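Local coordinates for protein VP1 (Polyomavirus HPyV6, PDB 4PCG) that builds the polyomavirus capsid as a pentameric jelly-roll coat protein and probably takes part in attachment to host cells, at residues N30-S35 with T168-P173; L59-A64 with F172-W177; I131-D136 with S156-K161. All blocks are in the same frame, centred on the assembly; numbering follows the deposited sequence.

Contact 1 (N30-S35 with T168-P173); sequences NFASGS and TAANFP
The carboxamide of Asn171 lies flat against Ser35: CA of Ser35 stands over one face, 3.5 Å from CG of Asn171 and almost equally far from OD1 and ND2 of that side chain. A chi1 of 65° sets CG of Asn171 between its own backbone N and carbonyl carbon, on the side of Ser35; its ND2 bonds to the carbonyl of Gly145. The amide of Asn30 makes its contact through ND2 instead. Its ND2 donates to Ala170 O at 2.8 Å, meeting the carbonyl in its plane on a lone pair, with the acceptor tilted 19° from the amide plane. A second acceptor for ND2 is Tyr61 O, while OD1 takes the N-H of Val39. In this way the loop after strand 9-27 (the BC loop of the VP1 jelly roll) is clipped to the long EF loop that carries residues 168-173. The backbones add a nearly straight bond, 3.1 Å from Ala170 N to Ser35 O. The methyl of Ala32 packs against the carbonyl of Ala170, its CB 3.2 Å from Ala170 O and 4.0 Å from Ala170 CB. Gly34 O rests against CB of Asn171 at 3.5 Å.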
loop_
_atom_site.group_PDB
_atom_site.type_symbol
_atom_site.label_atom_id
_atom_site.label_comp_id
_atom_site.label_asym_id
_atom_site.label_seq_id
_atom_site.Cartn_x
_atom_site.Cartn_y
_atom_site.Cartn_z
ATOM N N ASN B 30 7.001 16.593 -22.445
ATOM C CA ASN B 30 7.256 17.901 -22.996
ATOM C C ASN B 30 7.909 18.814 -21.955
ATOM O O ASN B 30 7.291 19.146 -20.948
ATOM C CB ASN B 30 5.881 18.441 -23.388
ATOM C CG ASN B 30 5.881 19.899 -23.649
ATOM O OD1 ASN B 30 6.853 20.461 -24.209
ATOM N ND2 ASN B 30 4.793 20.556 -23.250
ATOM N N PHE B 31 9.148 19.192 -22.218
ATOM C CA PHE B 31 9.931 20.169 -21.436
ATOM C C PHE B 31 10.121 21.410 -22.318
ATOM O O PHE B 31 11.242 21.759 -22.748
ATOM C CB PHE B 31 11.314 19.572 -21.075
ATOM C CG PHE B 31 11.264 18.432 -20.075
ATOM C CD1 PHE B 31 11.146 17.107 -20.509
ATOM C CD2 PHE B 31 11.349 18.673 -18.711
ATOM C CE1 PHE B 31 11.104 16.057 -19.609
ATOM C CE2 PHE B 31 11.310 17.626 -17.800
ATOM C CZ PHE B 31 11.208 16.320 -18.243
ATOM N N ALA B 32 9.010 22.043 -22.666
ATOM C CA ALA B 32 9.019 23.185 -23.591
ATOM C C ALA B 32 9.917 24.328 -23.166
ATOM O O ALA B 32 10.111 24.553 -21.988
ATOM C CB ALA B 32 7.600 23.696 -23.767
ATOM N N SER B 33 10.417 25.091 -24.127
ATOM C CA SER B 33 11.107 26.341 -23.841
ATOM C C SER B 33 10.253 27.557 -24.182
ATOM O O SER B 33 10.675 28.682 -23.987
ATOM C CB SER B 33 12.429 26.399 -24.607
ATOM O OG SER B 33 12.207 26.035 -25.950
ATOM N N GLY B 34 9.035 27.318 -24.679
ATOM C CA GLY B 34 8.136 28.394 -25.086
ATOM C C GLY B 34 6.741 27.807 -25.399
ATOM O O GLY B 34 6.499 26.608 -25.263
ATOM N N SER B 35 5.835 28.660 -25.837
ATOM C CA SER B 35 4.393 28.274 -25.916
ATOM C C SER B 35 4.031 27.367 -27.092
ATOM O O SER B 35 3.160 26.504 -26.992
ATOM C CB SER B 35 3.553 29.542 -26.061
ATOM O OG SER B 35 3.987 30.307 -27.184
ATOM N N THR B 168 -3.728 25.433 -23.014
ATOM C CA THR B 168 -3.908 25.546 -24.436
ATOM C C THR B 168 -2.580 25.636 -25.172
ATOM O O THR B 168 -2.554 25.884 -26.366
ATOM C CB THR B 168 -4.728 26.790 -24.750
ATOM O OG1 THR B 168 -4.046 27.946 -24.256
ATOM C CG2 THR B 168 -6.101 26.715 -24.077
ATOM N N ALA B 169 -1.476 25.458 -24.457
ATOM C CA ALA B 169 -0.149 25.577 -25.073
ATOM C C ALA B 169 0.809 24.645 -24.341
ATOM O O ALA B 169 0.418 23.992 -23.395
ATOM C CB ALA B 169 0.333 27.020 -25.014
ATOM N N ALA B 170 2.050 24.618 -24.811
ATOM C CA ALA B 170 3.055 23.642 -24.405
ATOM C C ALA B 170 3.830 24.073 -23.159
ATOM O O ALA B 170 4.653 23.309 -22.662
ATOM C CB ALA B 170 4.051 23.419 -25.552
ATOM N N ASN B 171 3.557 25.246 -22.613
ATOM C CA ASN B 171 4.440 25.799 -21.582
ATOM C C ASN B 171 3.800 26.036 -20.204
ATOM O O ASN B 171 4.103 27.020 -19.545
ATOM C CB ASN B 171 5.119 27.055 -22.126
ATOM C CG ASN B 171 4.151 28.178 -22.405
ATOM O OD1 ASN B 171 2.935 27.947 -22.605
ATOM N ND2 ASN B 171 4.661 29.404 -22.385
ATOM N N PHE B 172 2.918 25.123 -19.795
ATOM C CA PHE B 172 2.340 25.102 -18.450
ATOM C C PHE B 172 3.081 24.099 -17.546
ATOM O O PHE B 172 2.830 22.902 -17.597
ATOM C CB PHE B 172 0.850 24.774 -18.508
ATOM C CG PHE B 172 0.025 25.884 -19.063
ATOM C CD1 PHE B 172 -0.096 26.068 -20.439
ATOM C CD2 PHE B 172 -0.684 26.734 -18.213
ATOM C CE1 PHE B 172 -0.844 27.113 -20.950
ATOM C CE2 PHE B 172 -1.461 27.758 -18.727
ATOM C CZ PHE B 172 -1.549 27.941 -20.096
ATOM N N PRO B 173 3.986 24.609 -16.694
ATOM C CA PRO B 173 4.718 23.683 -15.822
ATOM C C PRO B 173 3.855 23.059 -14.765
ATOM O O PRO B 173 3.053 23.741 -14.096
ATOM C CB PRO B 173 5.833 24.555 -15.209
ATOM C CG PRO B 173 5.375 25.966 -15.359
ATOM C CD PRO B 173 4.484 25.986 -16.591
#

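Contact 2 (L59-A64 with F172-W177); sequences LCYTLA and FPIEIW
Tyr61 and Trp177 are tied by a hydrogen bond of 2.7 Å in which the phenol OH of Tyr61 donates to Trp177 O; the acceptor sits at the edge of the ring, near its plane, and the donor is tilted 31° from the carbonyl plane. Two backbone bonds flank Cys60 and Pro173: Ile174 N donates to Leu59 O, and Tyr61 N to Phe172 O, each at 3.0 Å. They enclose a single antiparallel bridge whose central residues form a non-hydrogen-bonded pair, with CA of Cys60 only 4.0 Å from CA of Pro173, and with CA-H...O contacts from Pro173 CA to Leu59 O and from Cys60 CA to Phe172 O. Three waters extend the grip. One joins Leu59 O to the backbone N and OE2 of Glu175, another links Leu59 N to the same OE2, and the third connects Tyr61 O with Phe172 N. The carboxylate is further held by Ser58 OG at OE2 and Tyr47 OH at OE1.

Around this polar frame the Tyr61 ring is packed by Ile174, whose CG2 sits 4.0 Å from the ring centroid and 5° off the normal, a CH-pi contact over the middle of the face. At a chi1 of 68°, CG1 of Ile174 turns toward Leu59 O, and beyond it CD1 reaches Leu59 CD2 at 3.9 Å. Farther out, Ile174 and Glu175 pack on Pro96 and Leu98 of a neighbouring subunit. Within 172-177, Pro173 O accepts from both Ile176 N and Trp177 N, closing a type I turn about Ile174 and Glu175. The whole is an EF-loop turn docked on the run-in to strand 62-67, strand C of the CHEF sheet in the VP1 jelly roll.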
loop_
_atom_site.group_PDB
_atom_site.type_symbol
_atom_site.label_atom_id
_atom_site.label_comp_id
_atom_site.label_asym_id
_atom_site.label_seq_id
_atom_site.Cartn_x
_atom_site.Cartn_y
_atom_site.Cartn_z
ATOM N N LEU B 59 9.022 19.905 -16.214
ATOM C CA LEU B 59 8.046 19.185 -17.002
ATOM C C LEU B 59 6.759 20.033 -17.136
ATOM O O LEU B 59 6.283 20.642 -16.157
ATOM C CB LEU B 59 7.723 17.841 -16.367
ATOM C CG LEU B 59 6.861 16.876 -17.224
ATOM C CD1 LEU B 59 7.513 16.506 -18.537
ATOM C CD2 LEU B 59 6.545 15.593 -16.465
ATOM N N CYS B 60 6.238 20.115 -18.363
ATOM C CA CYS B 60 4.982 20.812 -18.611
ATOM C C CYS B 60 3.911 19.809 -18.998
ATOM O O CYS B 60 4.207 18.689 -19.413
ATOM C CB CYS B 60 5.152 21.852 -19.718
ATOM S SG CYS B 60 6.291 23.196 -19.254
ATOM N N TYR B 61 2.670 20.202 -18.884
ATOM C CA TYR B 61 1.597 19.347 -19.407
ATOM C C TYR B 61 1.792 19.145 -20.907
ATOM O O TYR B 61 2.258 20.053 -21.638
ATOM C CB TYR B 61 0.232 19.980 -19.170
ATOM C CG TYR B 61 -0.267 19.985 -17.755
ATOM C CD1 TYR B 61 -0.879 18.854 -17.212
ATOM C CD2 TYR B 61 -0.178 21.107 -16.974
ATOM C CE1 TYR B 61 -1.371 18.856 -15.936
ATOM C CE2 TYR B 61 -0.674 21.129 -15.687
ATOM C CZ TYR B 61 -1.260 19.983 -15.163
ATOM O OH TYR B 61 -1.751 20.032 -13.883
ATOM N N THR B 62 1.430 17.959 -21.364
ATOM C CA THR B 62 1.293 17.699 -22.789
ATOM C C THR B 62 -0.165 17.750 -23.167
ATOM O O THR B 62 -0.993 17.263 -22.428
ATOM C CB THR B 62 1.840 16.324 -23.154
ATOM O OG1 THR B 62 3.213 16.256 -22.761
ATOM C CG2 THR B 62 1.703 16.051 -24.689
ATOM N N LEU B 63 -0.463 18.384 -24.297
ATOM C CA LEU B 63 -1.845 18.478 -24.778
ATOM C C LEU B 63 -1.974 17.929 -26.208
ATOM O O LEU B 63 -1.075 18.085 -27.050
ATOM C CB LEU B 63 -2.352 19.909 -24.679
ATOM C CG LEU B 63 -1.946 21.002 -25.650
ATOM C CD1 LEU B 63 -2.834 21.026 -26.893
ATOM C CD2 LEU B 63 -2.059 22.354 -24.967
ATOM N N ALA B 64 -3.107 17.299 -26.489
ATOM C CA ALA B 64 -3.436 16.898 -27.844
ATOM C C ALA B 64 -4.885 17.258 -28.044
ATOM O O ALA B 64 -5.709 16.990 -27.174
ATOM C CB ALA B 64 -3.201 15.398 -28.042
ATOM N N PHE B 172 2.918 25.123 -19.795
ATOM C CA PHE B 172 2.340 25.102 -18.450
ATOM C C PHE B 172 3.081 24.099 -17.546
ATOM O O PHE B 172 2.830 22.902 -17.597
ATOM C CB PHE B 172 0.850 24.774 -18.508
ATOM C CG PHE B 172 0.025 25.884 -19.063
ATOM C CD1 PHE B 172 -0.096 26.068 -20.439
ATOM C CD2 PHE B 172 -0.684 26.734 -18.213
ATOM C CE1 PHE B 172 -0.844 27.113 -20.950
ATOM C CE2 PHE B 172 -1.461 27.758 -18.727
ATOM C CZ PHE B 172 -1.549 27.941 -20.096
ATOM N N PRO B 173 3.986 24.609 -16.694
ATOM C CA PRO B 173 4.718 23.683 -15.822
ATOM C C PRO B 173 3.855 23.059 -14.765
ATOM O O PRO B 173 3.053 23.741 -14.096
ATOM C CB PRO B 173 5.833 24.555 -15.209
ATOM C CG PRO B 173 5.375 25.966 -15.359
ATOM C CD PRO B 173 4.484 25.986 -16.591
ATOM N N ILE B 174 4.036 21.762 -14.569
ATOM C CA ILE B 174 3.301 21.078 -13.511
ATOM C C ILE B 174 3.698 21.523 -12.107
ATOM O O ILE B 174 2.952 21.288 -11.151
ATOM C CB ILE B 174 3.364 19.541 -13.633
ATOM C CG1 ILE B 174 4.798 19.038 -13.372
ATOM C CG2 ILE B 174 2.836 19.088 -14.982
ATOM C CD1 ILE B 174 4.930 17.511 -13.420
ATOM N N GLU B 175 4.847 22.178 -11.943
ATOM C CA GLU B 175 5.217 22.647 -10.637
ATOM C C GLU B 175 4.465 23.921 -10.236
ATOM O O GLU B 175 4.690 24.437 -9.150
ATOM C CB GLU B 175 6.734 22.855 -10.569
ATOM C CG GLU B 175 7.493 21.546 -10.492
ATOM C CD GLU B 175 8.962 21.721 -10.860
ATOM O OE1 GLU B 175 9.743 22.178 -9.990
ATOM O OE2 GLU B 175 9.332 21.416 -12.023
ATOM N N ILE B 176 3.574 24.405 -11.115
ATOM C CA ILE B 176 2.793 25.623 -10.912
ATOM C C ILE B 176 1.279 25.393 -11.060
ATOM O O ILE B 176 0.504 25.944 -10.268
ATOM C CB ILE B 176 3.248 26.715 -11.917
ATOM C CG1 ILE B 176 4.706 27.162 -11.619
ATOM C CG2 ILE B 176 2.326 27.913 -11.901
ATOM C CD1 ILE B 176 4.861 27.905 -10.302
ATOM N N TRP B 177 0.882 24.611 -12.069
ATOM C CA TRP B 177 -0.512 24.540 -12.515
ATOM C C TRP B 177 -1.203 23.245 -12.120
ATOM O O TRP B 177 -0.813 22.163 -12.573
ATOM C CB TRP B 177 -0.607 24.728 -14.040
ATOM C CG TRP B 177 -0.077 26.075 -14.502
ATOM C CD1 TRP B 177 1.195 26.346 -14.930
ATOM C CD2 TRP B 177 -0.779 27.338 -14.521
ATOM N NE1 TRP B 177 1.318 27.685 -15.235
ATOM C CE2 TRP B 177 0.122 28.310 -14.988
ATOM C CE3 TRP B 177 -2.091 27.731 -14.220
ATOM C CZ2 TRP B 177 -0.231 29.657 -15.131
ATOM C CZ3 TRP B 177 -2.432 29.065 -14.367
ATOM C CH2 TRP B 177 -1.515 30.006 -14.814
HETATM O O HOH W 1 7.170 21.821 -13.751
HETATM O O HOH W 2 9.306 19.007 -13.362
HETATM O O HOH W 3 1.678 22.758 -21.123
#

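Contact 3 (I131-D136 with S156-K161); sequences IGINPD and SVAGIK
Ile133 carries the apolar part of this contact, packing against the backbone of 156-158 more than against side chains. Its two branches divide the work. CG2, anti to the backbone N, rests 3.7 Å from the carbonyl carbon of Ser156, while CD1 at the end of the other branch comes 3.6 Å from Val157 C and 4.0 Å from Ala158 CB. The same methyl of Ala158 is touched from a second side chain by CD1 of Ile131, at a looser 4.3 Å. Farther along, the methylene of Ser156 leans on the carbonyl of Asn134, CB to O 3.6 Å.

Direct polar bonding between the two segments is absent, and each shapes itself instead. Asn134 OD1 accepts from Asp136 N at 2.9 Å, an Asx turn that bends the chain just after the strand, and its ND2 is taken by Met140 O. On the other side Ala158 is the centre of an inverse gamma turn, closed by a weak bond from Gly159 N to Val157 O.

A neighbouring subunit bears on both segments: its Phe261 packs on Ile133, its Ile93 on Ala158, and its Ser42 OG bonds to Ser156 O, so these EF-loop residues belong to the interface of the pentamer. Within the chain, Ile131 lies near the end of strand 129-132, the middle strand of a small antiparallel sheet between 163-166 and 177-179, and residues 156-161 form the loop leading into strand 163-166.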
loop_
_atom_site.group_PDB
_atom_site.type_symbol
_atom_site.label_atom_id
_atom_site.label_comp_id
_atom_site.label_asym_id
_atom_site.label_seq_id
_atom_site.Cartn_x
_atom_site.Cartn_y
_atom_site.Cartn_z
ATOM N N ILE B 131 -5.340 26.063 -12.143
ATOM C CA ILE B 131 -5.120 27.104 -11.176
ATOM C C ILE B 131 -3.585 27.173 -11.043
ATOM O O ILE B 131 -2.948 26.143 -10.875
ATOM C CB ILE B 131 -5.696 26.760 -9.798
ATOM C CG1 ILE B 131 -7.198 26.456 -9.848
ATOM C CG2 ILE B 131 -5.482 27.928 -8.823
ATOM C CD1 ILE B 131 -7.749 25.833 -8.569
ATOM N N GLY B 132 -3.030 28.364 -11.145
ATOM C CA GLY B 132 -1.561 28.541 -11.076
ATOM C C GLY B 132 -1.172 29.207 -9.789
ATOM O O GLY B 132 -1.629 30.316 -9.483
ATOM N N ILE B 133 -0.314 28.538 -9.026
ATOM C CA ILE B 133 0.106 29.015 -7.717
ATOM C C ILE B 133 1.619 28.913 -7.557
ATOM O O ILE B 133 2.213 27.887 -7.841
ATOM C CB ILE B 133 -0.581 28.208 -6.595
ATOM C CG1 ILE B 133 -2.098 28.459 -6.639
ATOM C CG2 ILE B 133 -0.080 28.626 -5.226
ATOM C CD1 ILE B 133 -2.904 27.477 -5.832
ATOM N N ASN B 134 2.215 30.019 -7.148
ATOM C CA ASN B 134 3.635 30.049 -6.776
ATOM C C ASN B 134 3.736 29.611 -5.329
ATOM O O ASN B 134 3.181 30.261 -4.458
ATOM C CB ASN B 134 4.203 31.455 -6.961
ATOM C CG ASN B 134 5.699 31.503 -6.729
ATOM O OD1 ASN B 134 6.232 30.782 -5.885
ATOM N ND2 ASN B 134 6.387 32.353 -7.478
ATOM N N PRO B 135 4.414 28.475 -5.073
ATOM C CA PRO B 135 4.446 27.915 -3.728
ATOM C C PRO B 135 5.287 28.708 -2.731
ATOM O O PRO B 135 5.153 28.497 -1.525
ATOM C CB PRO B 135 5.055 26.531 -3.925
ATOM C CG PRO B 135 5.742 26.555 -5.233
ATOM C CD PRO B 135 5.083 27.618 -6.068
ATOM N N ASP B 136 6.158 29.591 -3.219
ATOM C CA ASP B 136 7.070 30.337 -2.326
ATOM C C ASP B 136 7.336 31.687 -2.978
ATOM O O ASP B 136 8.430 31.936 -3.453
ATOM C CB ASP B 136 8.369 29.553 -2.143
ATOM C CG ASP B 136 9.182 29.996 -0.914
ATOM O OD1 ASP B 136 8.723 30.880 -0.168
ATOM O OD2 ASP B 136 10.272 29.426 -0.699
ATOM N N SER B 156 -0.458 32.316 -1.526
ATOM C CA SER B 156 -0.070 31.057 -2.138
ATOM C C SER B 156 -1.112 29.953 -1.964
ATOM O O SER B 156 -0.763 28.804 -1.621
ATOM C CB SER B 156 1.213 30.603 -1.440
ATOM O OG SER B 156 1.070 30.808 -0.044
ATOM N N VAL B 157 -2.368 30.281 -2.210
ATOM C CA VAL B 157 -3.453 29.339 -1.991
ATOM C C VAL B 157 -4.423 29.360 -3.181
ATOM O O VAL B 157 -4.382 30.273 -4.009
ATOM C CB VAL B 157 -4.196 29.668 -0.692
ATOM C CG1 VAL B 157 -3.263 29.585 0.508
ATOM C CG2 VAL B 157 -4.828 31.048 -0.716
ATOM N N ALA B 158 -5.314 28.381 -3.225
ATOM C CA ALA B 158 -6.291 28.264 -4.329
ATOM C C ALA B 158 -7.577 29.060 -4.091
ATOM O O ALA B 158 -8.691 28.537 -4.217
ATOM C CB ALA B 158 -6.601 26.793 -4.555
ATOM N N GLY B 159 -7.439 30.346 -3.807
ATOM C CA GLY B 159 -8.578 31.186 -3.493
ATOM C C GLY B 159 -9.041 31.944 -4.735
ATOM O O GLY B 159 -8.573 31.711 -5.849
ATOM N N ILE B 160 -9.963 32.849 -4.530
ATOM C CA ILE B 160 -10.591 33.531 -5.674
ATOM C C ILE B 160 -9.616 34.442 -6.422
ATOM O O ILE B 160 -9.844 34.731 -7.574
ATOM C CB ILE B 160 -11.850 34.314 -5.264
ATOM C CG1 ILE B 160 -11.526 35.471 -4.343
ATOM C CG2 ILE B 160 -12.851 33.383 -4.592
ATOM C CD1 ILE B 160 -12.774 36.250 -3.992
ATOM N N LYS B 161 -8.518 34.848 -5.786
ATOM C CA LYS B 161 -7.484 35.648 -6.481
ATOM C C LYS B 161 -6.412 34.826 -7.187
ATOM O O LYS B 161 -5.488 35.392 -7.788
ATOM C CB LYS B 161 -6.777 36.593 -5.507
ATOM C CG LYS B 161 -7.682 37.454 -4.624
ATOM C CD LYS B 161 -6.834 38.167 -3.571
ATOM C CE LYS B 161 -7.639 38.612 -2.360
ATOM N NZ LYS B 161 -6.733 38.898 -1.214
HETATM O O HOH W 4 4.248 30.061 0.595
#

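Contacts 1 and 2 adjoin and share Phe172 and Pro173, so one EF-loop segment is fastened both to the BC loop and to the start of strand 62-67; Asn30 bridges the two through backbone and side-chain bonds to Cys60 and Tyr61. Contact 2 is wholly buried near the middle of the chain and mixes backbone pairing, bound water and aromatic packing. Contact 1 is only partly buried, with amide groups and small alanines. Contact 3, nested within the chain loop closed by each of the others, is buried too, but peripheral and essentially apolar. It meets contact 2 through Ile133 and Ile176, and both touch a second subunit, whereas contact 1 does not.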